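PDB 3MDQ: exopolyphosphatase from Cytophaga hutchinsonii, which probably hydrolyses inorganic polyphosphate from its chain ends, releasing orthophosphate, using an actin-like ATPase fold. Local coordinates for residues Q223-K228 with F244-K249; L217-I222 with I229-Q234; S211-T216 with C278-V283. One frame throughout, in Å; residues are numbered along the deposited sequence.

Contact 1: residues Q223-K228 with F244-K249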
loop_
_atom_site.group_PDB
_atom_site.type_symbol
_atom_site.label_atom_id
_atom_site.label_comp_id
_atom_site.label_asym_id
_atom_site.label_seq_id
_atom_site.Cartn_x
_atom_site.Cartn_y
_atom_site.Cartn_z
ATOM N N GLN A 223 -17.953 0.779 -10.329
ATOM C CA GLN A 223 -19.241 0.102 -10.171
ATOM C C GLN A 223 -20.356 1.126 -10.061
ATOM O O GLN A 223 -21.397 0.977 -10.708
ATOM C CB GLN A 223 -19.225 -0.820 -8.951
ATOM C CG GLN A 223 -20.434 -1.750 -8.815
ATOM C CD GLN A 223 -20.715 -2.575 -10.090
ATOM O OE1 GLN A 223 -19.996 -3.526 -10.422
ATOM N NE2 GLN A 223 -21.777 -2.201 -10.806
ATOM N N HIS A 224 -20.144 2.192 -9.295
ATOM C CA HIS A 224 -21.177 3.205 -9.134
ATOM C C HIS A 224 -21.536 3.883 -10.450
ATOM O O HIS A 224 -22.714 4.159 -10.691
ATOM C CB HIS A 224 -20.745 4.253 -8.108
ATOM C CG HIS A 224 -21.773 5.309 -7.869
ATOM N ND1 HIS A 224 -21.699 6.551 -8.452
ATOM C CD2 HIS A 224 -22.904 5.300 -7.130
ATOM C CE1 HIS A 224 -22.743 7.268 -8.079
ATOM N NE2 HIS A 224 -23.480 6.537 -7.266
ATOM N N HIS A 225 -20.542 4.160 -11.291
ATOM C CA HIS A 225 -20.781 4.805 -12.581
ATOM C C HIS A 225 -21.054 3.814 -13.721
ATOM O O HIS A 225 -21.241 4.237 -14.867
ATOM C CB HIS A 225 -19.611 5.704 -12.968
ATOM C CG HIS A 225 -19.488 6.925 -12.118
ATOM N ND1 HIS A 225 -20.576 7.718 -11.795
ATOM C CD2 HIS A 225 -18.402 7.505 -11.543
ATOM C CE1 HIS A 225 -20.165 8.720 -11.036
ATOM N NE2 HIS A 225 -18.853 8.616 -10.872
ATOM N N ARG A 226 -21.093 2.523 -13.412
ATOM C CA ARG A 226 -21.264 1.478 -14.427
ATOM C C ARG A 226 -20.277 1.655 -15.586
ATOM O O ARG A 226 -20.646 1.582 -16.750
ATOM C CB ARG A 226 -22.718 1.462 -14.925
ATOM C CG ARG A 226 -23.724 1.379 -13.765
ATOM N N GLU A 227 -19.021 1.918 -15.246
ATOM C CA GLU A 227 -17.966 2.060 -16.214
ATOM C C GLU A 227 -17.528 0.642 -16.625
ATOM O O GLU A 227 -17.466 -0.259 -15.798
ATOM C CB GLU A 227 -16.807 2.896 -15.620
ATOM C CG GLU A 227 -17.171 4.392 -15.423
ATOM C CD GLU A 227 -16.291 5.181 -14.399
ATOM O OE1 GLU A 227 -15.405 4.631 -13.776
ATOM O OE2 GLU A 227 -16.506 6.393 -14.169
ATOM N N LYS A 228 -17.288 0.408 -17.910
ATOM C CA LYS A 228 -16.786 -0.924 -18.316
ATOM C C LYS A 228 -15.262 -0.883 -18.264
ATOM O O LYS A 228 -14.612 -0.878 -19.301
ATOM C CB LYS A 228 -17.281 -1.317 -19.719
ATOM N N PHE A 244 -14.843 11.194 -4.775
ATOM C CA PHE A 244 -14.193 10.896 -3.497
ATOM C C PHE A 244 -15.117 11.267 -2.355
ATOM O O PHE A 244 -15.278 10.493 -1.388
ATOM C CB PHE A 244 -12.857 11.640 -3.304
ATOM C CG PHE A 244 -12.280 11.413 -1.953
ATOM C CD1 PHE A 244 -11.723 10.184 -1.631
ATOM C CD2 PHE A 244 -12.405 12.382 -0.973
ATOM C CE1 PHE A 244 -11.224 9.963 -0.361
ATOM C CE2 PHE A 244 -11.934 12.138 0.319
ATOM C CZ PHE A 244 -11.360 10.938 0.598
ATOM N N ASN A 245 -15.726 12.433 -2.424
ATOM C CA ASN A 245 -16.595 12.822 -1.303
ATOM C C ASN A 245 -17.856 11.961 -1.172
ATOM O O ASN A 245 -18.343 11.741 -0.057
ATOM C CB ASN A 245 -16.882 14.320 -1.360
ATOM C CG ASN A 245 -15.686 15.159 -0.907
ATOM O OD1 ASN A 245 -15.047 14.893 0.145
ATOM N ND2 ASN A 245 -15.377 16.182 -1.684
ATOM N N ARG A 246 -18.381 11.435 -2.275
ATOM C CA ARG A 246 -19.471 10.470 -2.194
ATOM C C ARG A 246 -19.018 9.199 -1.492
ATOM O O ARG A 246 -19.724 8.687 -0.596
ATOM C CB ARG A 246 -20.020 10.112 -3.584
ATOM C CG ARG A 246 -21.284 9.236 -3.561
ATOM C CD ARG A 246 -21.552 8.555 -4.908
ATOM N NE ARG A 246 -20.659 7.410 -5.142
ATOM C CZ ARG A 246 -19.595 7.399 -5.951
ATOM N NH1 ARG A 246 -19.244 8.453 -6.680
ATOM N NH2 ARG A 246 -18.882 6.292 -6.054
ATOM N N LEU A 247 -17.838 8.714 -1.862
ATOM C CA LEU A 247 -17.320 7.503 -1.252
ATOM C C LEU A 247 -17.015 7.736 0.208
ATOM O O LEU A 247 -17.268 6.852 1.032
ATOM C CB LEU A 247 -16.045 7.061 -1.975
ATOM C CG LEU A 247 -16.233 6.559 -3.411
ATOM C CD1 LEU A 247 -14.889 6.531 -4.223
ATOM C CD2 LEU A 247 -16.948 5.177 -3.354
ATOM N N ARG A 248 -16.478 8.894 0.538
ATOM C CA ARG A 248 -16.156 9.240 1.919
ATOM C C ARG A 248 -17.425 9.235 2.771
ATOM O O ARG A 248 -17.460 8.624 3.850
ATOM C CB ARG A 248 -15.459 10.593 1.985
ATOM C CG ARG A 248 -15.216 11.111 3.398
ATOM C CD ARG A 248 -14.631 12.528 3.391
ATOM N NE ARG A 248 -15.554 13.535 2.897
ATOM C CZ ARG A 248 -16.618 13.997 3.553
ATOM N NH1 ARG A 248 -16.910 13.550 4.763
ATOM N NH2 ARG A 248 -17.394 14.915 2.991
ATOM N N LYS A 249 -18.461 9.877 2.275
ATOM C CA LYS A 249 -19.702 9.974 3.052
ATOM C C LYS A 249 -20.279 8.562 3.248
ATOM O O LYS A 249 -20.714 8.190 4.363
ATOM C CB LYS A 249 -20.702 10.908 2.372
ATOM C CG LYS A 249 -20.363 12.339 2.528
ATOM C CD LYS A 249 -21.324 13.175 1.664
ATOM C CE LYS A 249 -21.109 14.668 1.810
ATOM N NZ LYS A 249 -21.788 15.415 0.698
#
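His224 receives the guanidinium of Arg246 flat against one face of its imidazole. The group centres are 3.6 Å apart and the planes differ by 4°, which makes this a true parallel stack. Arg246 NE sits over the middle of the ring, CZ lies 3.4 Å from His224 ND1, and NH2 reaches back to His224 CB. Arg246 CD adds a CH-pi contact, 3.8 Å from the ring centroid. Arg246 sets off with CG anti to the backbone N (chi1 -173°), and a bend at chi3 (76°) lays its planar end on the ring. His225, next along, is modelled in two conformers; in one of them NE2 comes to 4.2 Å from Arg246 NH1 and appears to bond Asp243 OD2. Asp243 also forms a salt bridge with Arg246 NH1, while Asn221 accepts a hydrogen bond from NH2, and these two partners fix the rotation of the guanidinium on the imidazole. Replacing Arg246 by alanine is likely to strip the His224 face of its stacking partner and leave Asp243 and Asn221 without the guanidinium they bind. Arg226, the first residue to leave helical phi/psi, has positive phi and closes a Schellman motif. The contact thus joins the C-terminal end of helix 212-225 to helix 241-253 at the surface, while on the inner side of the latter Leu247 packs on Leu217 and Met220, and Phe244 faces helix 267-286.

Contact 2: residues L217-I222 with I229-Q234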
loop_
_atom_site.group_PDB
_atom_site.type_symbol
_atom_site.label_atom_id
_atom_site.label_comp_id
_atom_site.label_asym_id
_atom_site.label_seq_id
_atom_site.Cartn_x
_atom_site.Cartn_y
_atom_site.Cartn_z
ATOM N N LEU A 217 -11.299 2.112 -3.739
ATOM C CA LEU A 217 -12.056 3.315 -4.042
ATOM C C LEU A 217 -12.313 3.400 -5.548
ATOM O O LEU A 217 -13.426 3.715 -5.976
ATOM C CB LEU A 217 -11.374 4.594 -3.544
ATOM C CG LEU A 217 -11.188 4.670 -2.012
ATOM C CD1 LEU A 217 -10.352 5.903 -1.659
ATOM C CD2 LEU A 217 -12.591 4.661 -1.333
ATOM N N ALA A 218 -11.282 3.129 -6.341
ATOM C CA ALA A 218 -11.448 3.116 -7.773
ATOM C C ALA A 218 -12.498 2.090 -8.204
ATOM O O ALA A 218 -13.385 2.397 -9.009
ATOM C CB ALA A 218 -10.118 2.866 -8.473
ATOM N N GLU A 219 -12.398 0.871 -7.682
ATOM C CA GLU A 219 -13.323 -0.178 -8.069
ATOM C C GLU A 219 -14.760 0.171 -7.680
ATOM O O GLU A 219 -15.669 -0.059 -8.454
ATOM C CB GLU A 219 -12.900 -1.533 -7.485
ATOM C CG GLU A 219 -11.659 -2.124 -8.164
ATOM C CD GLU A 219 -11.149 -3.414 -7.512
ATOM O OE1 GLU A 219 -11.626 -3.792 -6.429
ATOM O OE2 GLU A 219 -10.250 -4.050 -8.095
HETATM N N MSE A 220 -14.948 0.773 -6.502
HETATM C CA MSE A 220 -16.283 1.218 -6.062
HETATM C C MSE A 220 -16.822 2.271 -7.001
HETATM O O MSE A 220 -17.991 2.266 -7.322
HETATM C CB MSE A 220 -16.244 1.769 -4.633
HETATM C CG MSE A 220 -16.056 0.733 -3.585
HETATM SE SE MSE A 220 -15.803 1.371 -1.804
HETATM C CE MSE A 220 -17.641 1.883 -1.460
ATOM N N ASN A 221 -15.965 3.190 -7.452
ATOM C CA ASN A 221 -16.416 4.258 -8.302
ATOM C C ASN A 221 -16.794 3.751 -9.690
ATOM O O ASN A 221 -17.738 4.240 -10.314
ATOM C CB ASN A 221 -15.351 5.324 -8.436
ATOM C CG ASN A 221 -15.940 6.688 -8.797
ATOM O OD1 ASN A 221 -16.860 7.164 -8.118
ATOM N ND2 ASN A 221 -15.441 7.284 -9.889
ATOM N N ILE A 222 -16.020 2.796 -10.173
ATOM C CA ILE A 222 -16.304 2.139 -11.448
ATOM C C ILE A 222 -17.683 1.484 -11.410
ATOM O O ILE A 222 -18.490 1.648 -12.315
ATOM C CB ILE A 222 -15.181 1.139 -11.793
ATOM C CG1 ILE A 222 -13.921 1.900 -12.230
ATOM C CG2 ILE A 222 -15.606 0.126 -12.876
ATOM C CD1 ILE A 222 -12.663 1.025 -12.158
ATOM N N ILE A 229 -14.701 -0.821 -17.057
ATOM C CA ILE A 229 -13.261 -0.632 -16.860
ATOM C C ILE A 229 -12.698 -1.743 -15.990
ATOM O O ILE A 229 -13.090 -1.903 -14.819
ATOM C CB ILE A 229 -12.935 0.717 -16.166
ATOM C CG1 ILE A 229 -13.269 1.909 -17.064
ATOM C CG2 ILE A 229 -11.466 0.757 -15.740
ATOM C CD1 ILE A 229 -12.974 3.268 -16.413
ATOM N N ALA A 230 -11.769 -2.504 -16.565
ATOM C CA ALA A 230 -10.934 -3.434 -15.809
ATOM C C ALA A 230 -9.679 -2.700 -15.319
ATOM O O ALA A 230 -8.779 -2.363 -16.087
ATOM C CB ALA A 230 -10.549 -4.630 -16.667
ATOM N N LEU A 231 -9.624 -2.462 -14.023
ATOM C CA LEU A 231 -8.488 -1.784 -13.423
ATOM C C LEU A 231 -7.173 -2.550 -13.663
ATOM O O LEU A 231 -6.122 -1.945 -13.779
ATOM C CB LEU A 231 -8.777 -1.580 -11.939
ATOM C CG LEU A 231 -8.183 -0.396 -11.208
ATOM C CD1 LEU A 231 -8.540 0.910 -11.912
ATOM C CD2 LEU A 231 -8.622 -0.454 -9.749
ATOM N N GLU A 232 -7.251 -3.882 -13.779
ATOM C CA GLU A 232 -6.122 -4.719 -14.228
ATOM C C GLU A 232 -5.519 -4.366 -15.607
ATOM O O GLU A 232 -4.369 -4.705 -15.889
ATOM C CB GLU A 232 -6.514 -6.228 -14.215
ATOM C CG GLU A 232 -7.848 -6.565 -14.942
ATOM N N LYS A 233 -6.274 -3.704 -16.474
ATOM C CA LYS A 233 -5.811 -3.445 -17.828
ATOM C C LYS A 233 -5.364 -1.995 -18.054
ATOM O O LYS A 233 -5.118 -1.595 -19.184
ATOM C CB LYS A 233 -6.921 -3.816 -18.823
ATOM C CG LYS A 233 -7.336 -5.289 -18.772
ATOM C CD LYS A 233 -8.457 -5.595 -19.786
ATOM N N GLN A 234 -5.274 -1.190 -16.985
ATOM C CA GLN A 234 -4.727 0.161 -17.124
ATOM C C GLN A 234 -3.949 0.493 -15.863
ATOM O O GLN A 234 -4.170 -0.119 -14.815
ATOM C CB GLN A 234 -5.833 1.194 -17.417
ATOM C CG GLN A 234 -6.867 1.380 -16.346
ATOM C CD GLN A 234 -8.040 2.223 -16.833
ATOM O OE1 GLN A 234 -8.766 1.819 -17.775
ATOM N NE2 GLN A 234 -8.243 3.395 -16.217
#
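Ile222 and Leu231 carry most of an apolar contact between helix 212-225 and the loop that follows it. Methyl-to-methyl packing comes first. Ile222 CD1 lies 3.8 Å from Ile229 CG2 and 4.1 Å from Leu231 CD1, so one terminal methyl serves two residues of the loop; the side chains of Ile222 and Ile229 cross at about a right angle. Leu231 divides its branches: CD1 goes to Ile222, whereas CD2 meets Ala218 CB at 3.9 Å, one helical turn earlier. Its CG is only roughly anti to the backbone N (chi1 -150°), and a chi2 of 55° turns the two methyls to these different partners.

A second group brings aliphatic carbons against a polar residue's chain or a backbone carbonyl. In one of its two modelled conformers Glu219 offers CG to Leu231 CD2 at 3.8 Å, and Ile222 CG2 rests 3.8 Å from Ile229 O. Beyond the two segments, Tyr237 of strand 236-240 touches Ala218, Ile222 and Leu231 alike.

No hydrogen bond links the segments; the 2.9 Å bond from Lys233 N to Ala230 O, in the short 3-10 turn 231-233, is internal to the loop. Between helix and loop the contact is therefore apolar and without directional bonds, consistent with packing driven by shape.

Contact 3: residues S211-T216 with C278-V283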
loop_
_atom_site.group_PDB
_atom_site.type_symbol
_atom_site.label_atom_id
_atom_site.label_comp_id
_atom_site.label_asym_id
_atom_site.label_seq_id
_atom_site.Cartn_x
_atom_site.Cartn_y
_atom_site.Cartn_z
ATOM N N SER A 211 -2.048 1.417 -3.655
ATOM C CA SER A 211 -2.264 0.249 -2.817
ATOM C C SER A 211 -3.726 0.019 -2.523
ATOM O O SER A 211 -4.591 0.649 -3.167
ATOM C CB SER A 211 -1.366 0.294 -1.592
ATOM O OG SER A 211 -0.080 -0.141 -1.972
ATOM N N GLY A 212 -4.053 -0.885 -1.602
ATOM C CA GLY A 212 -5.363 -1.511 -1.595
ATOM C C GLY A 212 -6.529 -0.581 -1.367
ATOM O O GLY A 212 -7.584 -0.747 -2.002
ATOM N N THR A 213 -6.398 0.354 -0.445
ATOM C CA THR A 213 -7.479 1.297 -0.167
ATOM C C THR A 213 -7.838 2.071 -1.432
ATOM O O THR A 213 -8.999 2.172 -1.824
ATOM C CB THR A 213 -7.155 2.264 0.955
ATOM O OG1 THR A 213 -7.022 1.518 2.176
ATOM C CG2 THR A 213 -8.248 3.303 1.147
ATOM N N PHE A 214 -6.833 2.623 -2.093
ATOM C CA PHE A 214 -7.092 3.377 -3.304
ATOM C C PHE A 214 -7.631 2.505 -4.444
ATOM O O PHE A 214 -8.505 2.942 -5.181
ATOM C CB PHE A 214 -5.829 4.141 -3.705
ATOM C CG PHE A 214 -5.574 5.380 -2.884
ATOM C CD1 PHE A 214 -6.286 6.545 -3.124
ATOM C CD2 PHE A 214 -4.581 5.400 -1.892
ATOM C CE1 PHE A 214 -6.056 7.673 -2.382
ATOM C CE2 PHE A 214 -4.325 6.535 -1.159
ATOM C CZ PHE A 214 -5.049 7.683 -1.390
ATOM N N ASP A 215 -7.159 1.271 -4.569
ATOM C CA ASP A 215 -7.679 0.353 -5.588
ATOM C C ASP A 215 -9.151 0.104 -5.331
ATOM O O ASP A 215 -9.969 0.125 -6.255
ATOM C CB ASP A 215 -6.952 -1.000 -5.581
ATOM C CG ASP A 215 -5.510 -0.921 -6.010
ATOM O OD1 ASP A 215 -5.104 0.056 -6.643
ATOM O OD2 ASP A 215 -4.757 -1.912 -5.726
ATOM N N THR A 216 -9.507 -0.099 -4.050
ATOM C CA THR A 216 -10.920 -0.320 -3.706
ATOM C C THR A 216 -11.800 0.903 -4.004
ATOM O O THR A 216 -12.932 0.764 -4.510
ATOM C CB THR A 216 -11.076 -0.819 -2.251
ATOM O OG1 THR A 216 -10.593 -2.171 -2.190
ATOM C CG2 THR A 216 -12.544 -0.805 -1.786
ATOM N N CYS A 278 -10.453 8.830 6.245
ATOM C CA CYS A 278 -10.254 10.028 7.062
ATOM C C CYS A 278 -8.862 10.601 6.822
ATOM O O CYS A 278 -8.704 11.802 6.760
ATOM C CB CYS A 278 -10.422 9.718 8.549
ATOM S SG CYS A 278 -12.162 9.452 8.964
ATOM N N LEU A 279 -7.854 9.750 6.743
ATOM C CA LEU A 279 -6.476 10.218 6.445
ATOM C C LEU A 279 -6.396 10.854 5.071
ATOM O O LEU A 279 -5.766 11.894 4.903
ATOM C CB LEU A 279 -5.463 9.070 6.561
ATOM C CG LEU A 279 -4.012 9.399 6.274
ATOM C CD1 LEU A 279 -3.547 10.541 7.189
ATOM C CD2 LEU A 279 -3.139 8.153 6.426
ATOM N N ILE A 280 -7.040 10.255 4.086
ATOM C CA ILE A 280 -7.032 10.823 2.728
ATOM C C ILE A 280 -7.693 12.214 2.731
ATOM O O ILE A 280 -7.142 13.170 2.146
ATOM C CB ILE A 280 -7.743 9.898 1.702
ATOM C CG1 ILE A 280 -7.041 8.551 1.603
ATOM C CG2 ILE A 280 -7.739 10.574 0.296
ATOM C CD1 ILE A 280 -7.885 7.457 0.836
ATOM N N GLU A 281 -8.835 12.330 3.400
ATOM C CA GLU A 281 -9.516 13.612 3.509
ATOM C C GLU A 281 -8.558 14.622 4.154
ATOM O O GLU A 281 -8.392 15.733 3.639
ATOM C CB GLU A 281 -10.832 13.472 4.279
ATOM C CG GLU A 281 -11.544 14.776 4.569
ATOM C CD GLU A 281 -12.251 15.381 3.401
ATOM O OE1 GLU A 281 -12.211 14.831 2.293
ATOM O OE2 GLU A 281 -12.870 16.446 3.605
ATOM N N HIS A 282 -7.899 14.220 5.246
ATOM C CA HIS A 282 -6.980 15.104 5.944
ATOM C C HIS A 282 -5.919 15.630 5.000
ATOM O O HIS A 282 -5.630 16.832 4.969
ATOM C CB HIS A 282 -6.331 14.341 7.090
ATOM C CG HIS A 282 -5.586 15.211 8.039
ATOM N ND1 HIS A 282 -6.156 15.678 9.195
ATOM C CD2 HIS A 282 -4.322 15.686 8.014
ATOM C CE1 HIS A 282 -5.283 16.446 9.830
ATOM N NE2 HIS A 282 -4.168 16.484 9.131
ATOM N N VAL A 283 -5.337 14.729 4.211
ATOM C CA VAL A 283 -4.281 15.113 3.246
ATOM C C VAL A 283 -4.820 16.007 2.122
ATOM O O VAL A 283 -4.194 16.992 1.737
ATOM C CB VAL A 283 -3.559 13.859 2.694
ATOM C CG1 VAL A 283 -2.528 14.258 1.589
ATOM C CG2 VAL A 283 -2.871 13.116 3.840
#
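Phe214 and Ile280 meet between two helices, each extending toward the other from its own side. The principal interaction is apolar: Phe214 CZ lies 3.6 Å from Ile280 CD1 and 3.7 Å from Ile280 CG1, while CE1 of the same ring is 3.7 Å from CD1. The far end of the phenyl ring therefore bears on the last two carbons of the isoleucine, whose CD1 approaches it obliquely. On Ile280, CG1 stands anti to the carbonyl carbon (chi1 -61°) and the chain continues extended (chi2 167°), carrying CD1 across the gap between backbones whose nearest CA atoms, those of Phe214 and Ile280, are 9.6 Å apart.

A looser aliphatic touch comes from Thr213, whose CG2 is 4.2 Å from Ile280 CD1; the two side chains pass alongside, running oppositely. Ile280 CD1 thus has neighbours on two successive residues of the facing helix. No hydrogen bond crosses between the segments.

All three touching residues are buried. Helices 212-225 and 267-286 both pack on the six-stranded sheet that includes strand 133-138, an arrangement consistent with one of the two domains of the actin-like ATPase clan. The contact brings the N-terminal turn of helix 212-225 against helix 267-286 over strand 133-138, where Met136 and Ile138 pack on Phe214 and Ile138 also reaches Ile280; Phe244 of helix 241-253 adjoins Ile280 as well.

Overall arrangement
All three contacts use helix 212-225: contact 3 engages its start, contact 2 its middle and contact 1 its end. Their centres lie about 10 Å (1 and 2), 14 Å (1 and 3) and 15 Å (2 and 3) apart. Contacts 1 and 2, whose segments alternate in sequence, both fall within the loop closed by contact 3. Arg246 NH2 to Asn221 OD1, 3.0 Å, a probable hydrogen bond, joins contacts 1 and 2; Leu217 CD1 to Ile280 CD1, 3.8 Å, joins 2 and 3; Phe244 CE1 to Ile280 CG2, 3.6 Å, joins 1 and 3. A sulfate about 4 Å from the Thr213 side chain, and one, not necessarily the same, about 5 Å from that of Glu219, may mark a phosphate-binding pocket; contact 1 is at the surface.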